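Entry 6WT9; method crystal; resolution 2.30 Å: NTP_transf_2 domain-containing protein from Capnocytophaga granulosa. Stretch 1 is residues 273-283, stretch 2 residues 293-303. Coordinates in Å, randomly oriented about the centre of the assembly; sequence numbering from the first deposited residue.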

ATOM      1  N   ALA A 273      -9.034   0.568   3.653  1.00 13.88           N
ATOM      2  CA  ALA A 273     -10.434   0.312   3.974  1.00 11.84           C
ATOM      3  C   ALA A 273     -11.143   1.578   4.437  1.00 14.06           C
ATOM      4  O   ALA A 273     -12.319   1.792   4.116  1.00 15.74           O
ATOM      5  N   ILE A 274     -10.445   2.425   5.198  1.00  9.50           N
ATOM      6  CA  ILE A 274     -11.056   3.654   5.701  1.00 13.51           C
ATOM      7  C   ILE A 274     -11.439   4.568   4.542  1.00 11.97           C
ATOM      8  O   ILE A 274     -12.549   5.111   4.494  1.00 15.22           O
ATOM      9  N   CYS A 275     -10.526   4.743   3.585  1.00 12.90           N
ATOM     10  CA  CYS A 275     -10.807   5.610   2.445  1.00  9.80           C
ATOM     11  C   CYS A 275     -11.816   4.971   1.499  1.00 10.96           C
ATOM     12  O   CYS A 275     -12.705   5.655   0.978  1.00 12.12           O
ATOM     13  N   TYR A 276     -11.694   3.661   1.270  1.00 12.78           N
ATOM     14  CA  TYR A 276     -12.631   2.949   0.408  1.00  9.91           C
ATOM     15  C   TYR A 276     -14.052   2.984   0.951  1.00 10.12           C
ATOM     16  O   TYR A 276     -15.005   2.843   0.177  1.00 11.73           O
ATOM     17  N   ASN A 277     -14.216   3.173   2.262  1.00  9.17           N
ATOM     18  CA  ASN A 277     -15.544   3.233   2.858  1.00 12.95           C
ATOM     19  C   ASN A 277     -16.260   4.545   2.562  1.00 15.53           C
ATOM     20  O   ASN A 277     -17.492   4.595   2.649  1.00 15.12           O
ATOM     21  N   ILE A 278     -15.527   5.601   2.208  1.00 12.24           N
ATOM     22  CA  ILE A 278     -16.149   6.892   1.935  1.00 11.85           C
ATOM     23  C   ILE A 278     -16.994   6.796   0.672  1.00 14.00           C
ATOM     24  O   ILE A 278     -16.530   6.315  -0.372  1.00 11.32           O
ATOM     25  N   GLU A 279     -18.237   7.263   0.758  1.00 15.58           N
ATOM     26  CA  GLU A 279     -19.138   7.213  -0.385  1.00 20.59           C
ATOM     27  C   GLU A 279     -18.635   8.115  -1.507  1.00 18.68           C
ATOM     28  O   GLU A 279     -18.139   9.219  -1.264  1.00 19.42           O
ATOM     29  N   LYS A 280     -18.766   7.630  -2.745  1.00 21.23           N
ATOM     30  CA  LYS A 280     -18.232   8.352  -3.896  1.00 23.42           C
ATOM     31  C   LYS A 280     -18.855   9.734  -4.032  1.00 24.55           C
ATOM     32  O   LYS A 280     -18.163  10.703  -4.364  1.00 25.51           O
ATOM     33  N   ASN A 281     -20.163   9.846  -3.781  1.00 18.86           N
ATOM     34  CA  ASN A 281     -20.868  11.107  -3.983  1.00 28.97           C
ATOM     35  C   ASN A 281     -20.408  12.210  -3.042  1.00 29.22           C
ATOM     36  O   ASN A 281     -20.776  13.370  -3.254  1.00 31.74           O
ATOM     37  N   LYS A 282     -19.618  11.891  -2.016  1.00 29.05           N
ATOM     38  CA  LYS A 282     -19.135  12.923  -1.109  1.00 25.43           C
ATOM     39  C   LYS A 282     -17.891  13.634  -1.623  1.00 22.00           C
ATOM     40  O   LYS A 282     -17.627  14.765  -1.204  1.00 24.00           O
ATOM     41  N   TYR A 283     -17.123  13.006  -2.519  1.00 16.05           N
ATOM     42  CA  TYR A 283     -15.904  13.633  -3.017  1.00 18.67           C
ATOM     43  C   TYR A 283     -15.769  13.525  -4.533  1.00 20.86           C
ATOM     44  O   TYR A 283     -14.652  13.641  -5.051  1.00 19.39           O
ATOM     45  N   PRO A 293     -10.848  18.126   4.299  1.00 14.41           N
ATOM     46  CA  PRO A 293     -12.062  18.158   5.138  1.00 16.91           C
ATOM     47  C   PRO A 293     -12.912  16.907   5.007  1.00 17.54           C
ATOM     48  O   PRO A 293     -13.604  16.529   5.961  1.00 12.88           O
ATOM     49  N   ILE A 294     -12.881  16.252   3.844  1.00 16.38           N
ATOM     50  CA  ILE A 294     -13.647  15.025   3.656  1.00 19.37           C
ATOM     51  C   ILE A 294     -13.028  13.882   4.451  1.00 20.44           C
ATOM     52  O   ILE A 294     -13.740  13.072   5.057  1.00 19.50           O
ATOM     53  N   LEU A 295     -11.696  13.799   4.470  1.00 19.92           N
ATOM     54  CA  LEU A 295     -11.033  12.814   5.319  1.00 16.51           C
ATOM     55  C   LEU A 295     -11.276  13.112   6.792  1.00 15.06           C
ATOM     56  O   LEU A 295     -11.418  12.191   7.606  1.00 12.35           O
ATOM     57  N   TYR A 296     -11.332  14.396   7.153  1.00 14.04           N
ATOM     58  CA  TYR A 296     -11.629  14.760   8.534  1.00 16.73           C
ATOM     59  C   TYR A 296     -13.020  14.285   8.938  1.00 20.24           C
ATOM     60  O   TYR A 296     -13.202  13.710  10.019  1.00 16.49           O
ATOM     61  N   GLU A 297     -14.016  14.518   8.080  1.00 22.53           N
ATOM     62  CA  GLU A 297     -15.380  14.110   8.403  1.00 21.72           C
ATOM     63  C   GLU A 297     -15.486  12.598   8.552  1.00 17.25           C
ATOM     64  O   GLU A 297     -16.169  12.102   9.456  1.00 18.55           O
ATOM     65  N   GLN A 298     -14.823  11.848   7.669  1.00 12.80           N
ATOM     66  CA  GLN A 298     -14.854  10.393   7.765  1.00 12.36           C
ATOM     67  C   GLN A 298     -14.192   9.911   9.051  1.00 14.00           C
ATOM     68  O   GLN A 298     -14.753   9.085   9.780  1.00 14.90           O
ATOM     69  N   LEU A 299     -12.994  10.418   9.346  1.00 16.99           N
ATOM     70  CA  LEU A 299     -12.289   9.985  10.549  1.00 16.82           C
ATOM     71  C   LEU A 299     -13.030  10.416  11.809  1.00 15.70           C
ATOM     72  O   LEU A 299     -13.106   9.657  12.781  1.00 14.19           O
ATOM     73  N   ASN A 300     -13.590  11.627  11.809  1.00 13.02           N
ATOM     74  CA  ASN A 300     -14.357  12.077  12.965  1.00 17.57           C
ATOM     75  C   ASN A 300     -15.610  11.231  13.153  1.00 16.67           C
ATOM     76  O   ASN A 300     -15.984  10.904  14.285  1.00 13.16           O
ATOM     77  N   GLU A 301     -16.263  10.854  12.052  1.00 17.23           N
ATOM     78  CA  GLU A 301     -17.466  10.036  12.154  1.00 26.94           C
ATOM     79  C   GLU A 301     -17.152   8.630  12.649  1.00 27.90           C
ATOM     80  O   GLU A 301     -17.962   8.034  13.366  1.00 29.22           O
ATOM     81  N   LEU A 302     -15.990   8.084  12.280  1.00 25.51           N
ATOM     82  CA  LEU A 302     -15.602   6.769  12.783  1.00 22.28           C
ATOM     83  C   LEU A 302     -15.341   6.806  14.283  1.00 26.82           C
ATOM     84  O   LEU A 302     -15.754   5.899  15.015  1.00 24.91           O
ATOM     85  N   VAL A 303     -14.658   7.848  14.762  1.00 25.89           N
ATOM     86  CA  VAL A 303     -14.374   7.957  16.189  1.00 27.73           C
ATOM     87  C   VAL A 303     -15.645   8.255  16.975  1.00 27.17           C
ATOM     88  O   VAL A 303     -15.782   7.834  18.131  1.00 30.14           O
TER

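Stretch 2 is helical throughout, and the side chains it turns toward stretch 1 recur every three or four residues: Ile294, Glu297, Gln298, Glu301 and Leu302, with Glu301 stopping short of contact. Stretch 1 meets this ridge first with the end of a helix and then with an irregular segment, and it makes contact with both side chains and backbone carbonyl oxygens.

Ile278 is the main bump on the stretch 1 side. Its CA-to-CB bond points toward the helix, and with chi1 m and chi2 t the side chain is extended into the hollow bounded by Ile294, Leu295 and Gln298. CG2 of Ile278 lies 4.2 Å from CG2 of Ile294, its CD1 reaches to 4.0 Å from CD2 of Leu295, and its CG1 rests 3.6 Å from CD of Gln298. A beta-branched residue suits this place because its two arms diverge at CB and can meet different walls of the same pocket. Leu295 (m, t) leaves its backbone sideways, but its end comes nearer; its CD2 also touches Cys275, 4.1 Å from SG, where the short side chain of cysteine (chi1 m), ending in a polarizable sulfur, suits the buried position.

At one end of the contact, Ile274 (m, t) also sets off sideways. Its short CG2 arm is a knob between two leucines, 3.8 Å from CD1 of Leu299 and 3.9 Å from CD1 of Leu302. Leu302 keeps the common m, t form, whereas Leu299 has an off-well chi1 of -92° with chi2 p.

Toward the other end, Ile294 (m, t) is the helix's own bump. Its CD1 sits 3.5 Å from CB of Tyr283 and 3.4 Å from the backbone O of Lys282, so it fills a notch made partly of main chain. Tyr283 (chi1 p) starts toward the helix, but its ring end leads away, leaving CB to make the close contact.

Gln298 provides the polar center. Its t, p bend places the amide beside stretch 1, where NE2 donates a hydrogen bond to OD1 of Asn277 (3.2 Å) and also lies 3.2 Å from O of Ile274. Glutamine suits the site: its methylene groups pack against isoleucine while the amide meets polar atoms, and OE1 is satisfied elsewhere in the structure.

At the exposed margin, Lys282 brings CE to 4.1 Å from OE1 of Glu297, yet its NZ pairs within its own stretch, forming a salt bridge with OE1 of Glu279 at 2.8 Å.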

ATOM      1  CB  ALA A 273     -10.535  -0.777   5.041  1.00  6.29           C
ATOM      2  CB  ILE A 274     -10.108   4.357   6.690  1.00 15.09           C
ATOM      3  CG1 ILE A 274      -9.965   3.532   7.968  1.00 16.02           C
ATOM      4  CG2 ILE A 274     -10.603   5.759   7.007  1.00 13.74           C
ATOM      5  CD1 ILE A 274      -9.009   4.126   8.975  1.00 18.65           C
ATOM      6  CB  CYS A 275      -9.509   5.939   1.710  1.00  9.13           C
ATOM      7  SG  CYS A 275      -8.301   6.827   2.717  1.00 12.18           S
ATOM      8  CB  TYR A 276     -12.168   1.499   0.232  1.00 10.94           C
ATOM      9  CG  TYR A 276     -12.951   0.704  -0.788  1.00 11.37           C
ATOM     10  CD1 TYR A 276     -12.697   0.843  -2.146  1.00  9.62           C
ATOM     11  CD2 TYR A 276     -13.933  -0.199  -0.392  1.00 10.99           C
ATOM     12  CE1 TYR A 276     -13.402   0.115  -3.084  1.00 17.03           C
ATOM     13  CE2 TYR A 276     -14.645  -0.932  -1.322  1.00 16.15           C
ATOM     14  CZ  TYR A 276     -14.375  -0.771  -2.668  1.00 19.42           C
ATOM     15  OH  TYR A 276     -15.079  -1.498  -3.603  1.00 17.53           O
ATOM     16  CB  ASN A 277     -15.442   3.018   4.369  1.00 14.87           C
ATOM     17  CG  ASN A 277     -16.789   3.073   5.061  1.00 16.55           C
ATOM     18  OD1 ASN A 277     -17.204   4.124   5.546  1.00 20.05           O
ATOM     19  ND2 ASN A 277     -17.479   1.938   5.114  1.00  9.89           N
ATOM     20  CB  ILE A 278     -15.084   7.990   1.805  1.00 14.00           C
ATOM     21  CG1 ILE A 278     -14.238   8.064   3.077  1.00 14.60           C
ATOM     22  CG2 ILE A 278     -15.741   9.334   1.505  1.00 12.97           C
ATOM     23  CD1 ILE A 278     -13.071   9.025   2.977  1.00 13.11           C
ATOM     24  CB  GLU A 279     -20.549   7.624   0.036  1.00 29.08           C
ATOM     25  CG  GLU A 279     -21.183   6.679   1.047  1.00 39.60           C
ATOM     26  CD  GLU A 279     -22.566   7.126   1.487  1.00 51.44           C
ATOM     27  OE1 GLU A 279     -23.030   8.187   1.020  1.00 57.19           O
ATOM     28  OE2 GLU A 279     -23.190   6.414   2.303  1.00 55.92           O
ATOM     29  CB  LYS A 280     -18.466   7.546  -5.173  1.00 29.41           C
ATOM     30  CG  LYS A 280     -17.718   6.229  -5.244  1.00 42.53           C
ATOM     31  CD  LYS A 280     -18.368   5.302  -6.258  1.00 50.77           C
ATOM     32  CE  LYS A 280     -18.672   6.032  -7.558  1.00 58.42           C
ATOM     33  NZ  LYS A 280     -19.429   5.177  -8.513  1.00 62.78           N
ATOM     34  CB  ASN A 281     -22.376  10.897  -3.826  1.00 35.03           C
ATOM     35  CG  ASN A 281     -22.752  10.356  -2.462  1.00 43.63           C
ATOM     36  OD1 ASN A 281     -22.896  11.109  -1.498  1.00 46.48           O
ATOM     37  ND2 ASN A 281     -22.914   9.041  -2.373  1.00 46.32           N
ATOM     38  CB  LYS A 282     -18.853  12.324   0.270  1.00 25.55           C
ATOM     39  CG  LYS A 282     -20.094  11.891   1.026  1.00 32.37           C
ATOM     40  CD  LYS A 282     -19.751  11.530   2.459  1.00 37.17           C
ATOM     41  CE  LYS A 282     -20.999  11.215   3.265  1.00 42.13           C
ATOM     42  NZ  LYS A 282     -21.715  10.019   2.742  1.00 42.39           N
ATOM     43  CB  TYR A 283     -14.658  13.034  -2.339  1.00 14.25           C
ATOM     44  CG  TYR A 283     -14.422  11.557  -2.592  1.00 10.32           C
ATOM     45  CD1 TYR A 283     -15.068  10.588  -1.833  1.00 10.88           C
ATOM     46  CD2 TYR A 283     -13.531  11.135  -3.572  1.00 10.83           C
ATOM     47  CE1 TYR A 283     -14.844   9.236  -2.057  1.00 14.20           C
ATOM     48  CE2 TYR A 283     -13.303   9.789  -3.802  1.00 11.88           C
ATOM     49  CZ  TYR A 283     -13.961   8.846  -3.042  1.00 14.89           C
ATOM     50  OH  TYR A 283     -13.737   7.507  -3.268  1.00 14.89           O
ATOM     51  CB  PRO A 293     -12.812  19.398   4.631  1.00 17.56           C
ATOM     52  CG  PRO A 293     -11.772  20.237   3.986  1.00 18.60           C
ATOM     53  CD  PRO A 293     -10.800  19.284   3.385  1.00 12.64           C
ATOM     54  CB  ILE A 294     -13.749  14.700   2.156  1.00 17.72           C
ATOM     55  CG1 ILE A 294     -14.608  15.759   1.464  1.00 16.67           C
ATOM     56  CG2 ILE A 294     -14.315  13.302   1.938  1.00 19.80           C
ATOM     57  CD1 ILE A 294     -14.540  15.713  -0.033  1.00 16.34           C
ATOM     58  CB  LEU A 295      -9.536  12.779   5.016  1.00 14.72           C
ATOM     59  CG  LEU A 295      -9.147  12.091   3.708  1.00 16.19           C
ATOM     60  CD1 LEU A 295      -7.664  12.255   3.425  1.00 12.23           C
ATOM     61  CD2 LEU A 295      -9.520  10.617   3.763  1.00 23.74           C
ATOM     62  CB  TYR A 296     -11.503  16.272   8.719  1.00 17.33           C
ATOM     63  CG  TYR A 296     -11.933  16.752  10.086  1.00 20.96           C
ATOM     64  CD1 TYR A 296     -11.075  16.660  11.175  1.00 26.56           C
ATOM     65  CD2 TYR A 296     -13.195  17.292  10.291  1.00 18.05           C
ATOM     66  CE1 TYR A 296     -11.461  17.091  12.427  1.00 24.55           C
ATOM     67  CE2 TYR A 296     -13.590  17.729  11.540  1.00 23.74           C
ATOM     68  CZ  TYR A 296     -12.720  17.625  12.602  1.00 27.91           C
ATOM     69  OH  TYR A 296     -13.107  18.056  13.847  1.00 36.35           O
ATOM     70  CB  GLU A 297     -16.351  14.603   7.331  1.00 25.42           C
ATOM     71  CG  GLU A 297     -17.807  14.324   7.664  1.00 43.46           C
ATOM     72  CD  GLU A 297     -18.680  14.195   6.434  1.00 55.89           C
ATOM     73  OE1 GLU A 297     -19.635  13.391   6.468  1.00 64.55           O
ATOM     74  OE2 GLU A 297     -18.409  14.891   5.433  1.00 60.28           O
ATOM     75  CB  GLN A 298     -14.176   9.772   6.544  1.00  7.90           C
ATOM     76  CG  GLN A 298     -13.857   8.285   6.690  1.00 15.17           C
ATOM     77  CD  GLN A 298     -15.080   7.390   6.551  1.00 22.88           C
ATOM     78  OE1 GLN A 298     -16.209   7.867   6.425  1.00 21.67           O
ATOM     79  NE2 GLN A 298     -14.857   6.081   6.561  1.00 23.63           N
ATOM     80  CB  LEU A 299     -10.861  10.532  10.551  1.00 20.87           C
ATOM     81  CG  LEU A 299      -9.769   9.650   9.937  1.00 27.63           C
ATOM     82  CD1 LEU A 299     -10.092   9.266   8.501  1.00 24.87           C
ATOM     83  CD2 LEU A 299      -8.424  10.355  10.010  1.00 29.74           C
ATOM     84  CB  ASN A 300     -14.717  13.555  12.808  1.00 21.23           C
ATOM     85  CG  ASN A 300     -15.177  14.183  14.107  1.00 30.84           C
ATOM     86  OD1 ASN A 300     -14.915  13.662  15.191  1.00 38.91           O
ATOM     87  ND2 ASN A 300     -15.863  15.314  14.007  1.00 32.18           N
ATOM     88  CB  GLU A 301     -18.179   9.979  10.803  1.00 42.73           C
ATOM     89  CG  GLU A 301     -19.545   9.316  10.850  1.00 56.51           C
ATOM     90  CD  GLU A 301     -20.272   9.378   9.520  1.00 65.96           C
ATOM     91  OE1 GLU A 301     -19.687   9.890   8.542  1.00 68.60           O
ATOM     92  OE2 GLU A 301     -21.431   8.917   9.456  1.00 69.86           O
ATOM     93  CB  LEU A 302     -14.368   6.262  12.037  1.00 18.37           C
ATOM     94  CG  LEU A 302     -14.563   5.803  10.590  1.00 20.93           C
ATOM     95  CD1 LEU A 302     -13.223   5.681   9.881  1.00 23.84           C
ATOM     96  CD2 LEU A 302     -15.309   4.477  10.548  1.00 18.59           C
ATOM     97  CB  VAL A 303     -13.290   9.026  16.426  1.00 27.58           C
ATOM     98  CG1 VAL A 303     -12.998   9.185  17.911  1.00 23.47           C
ATOM     99  CG2 VAL A 303     -12.022   8.666  15.668  1.00 27.71           C
TER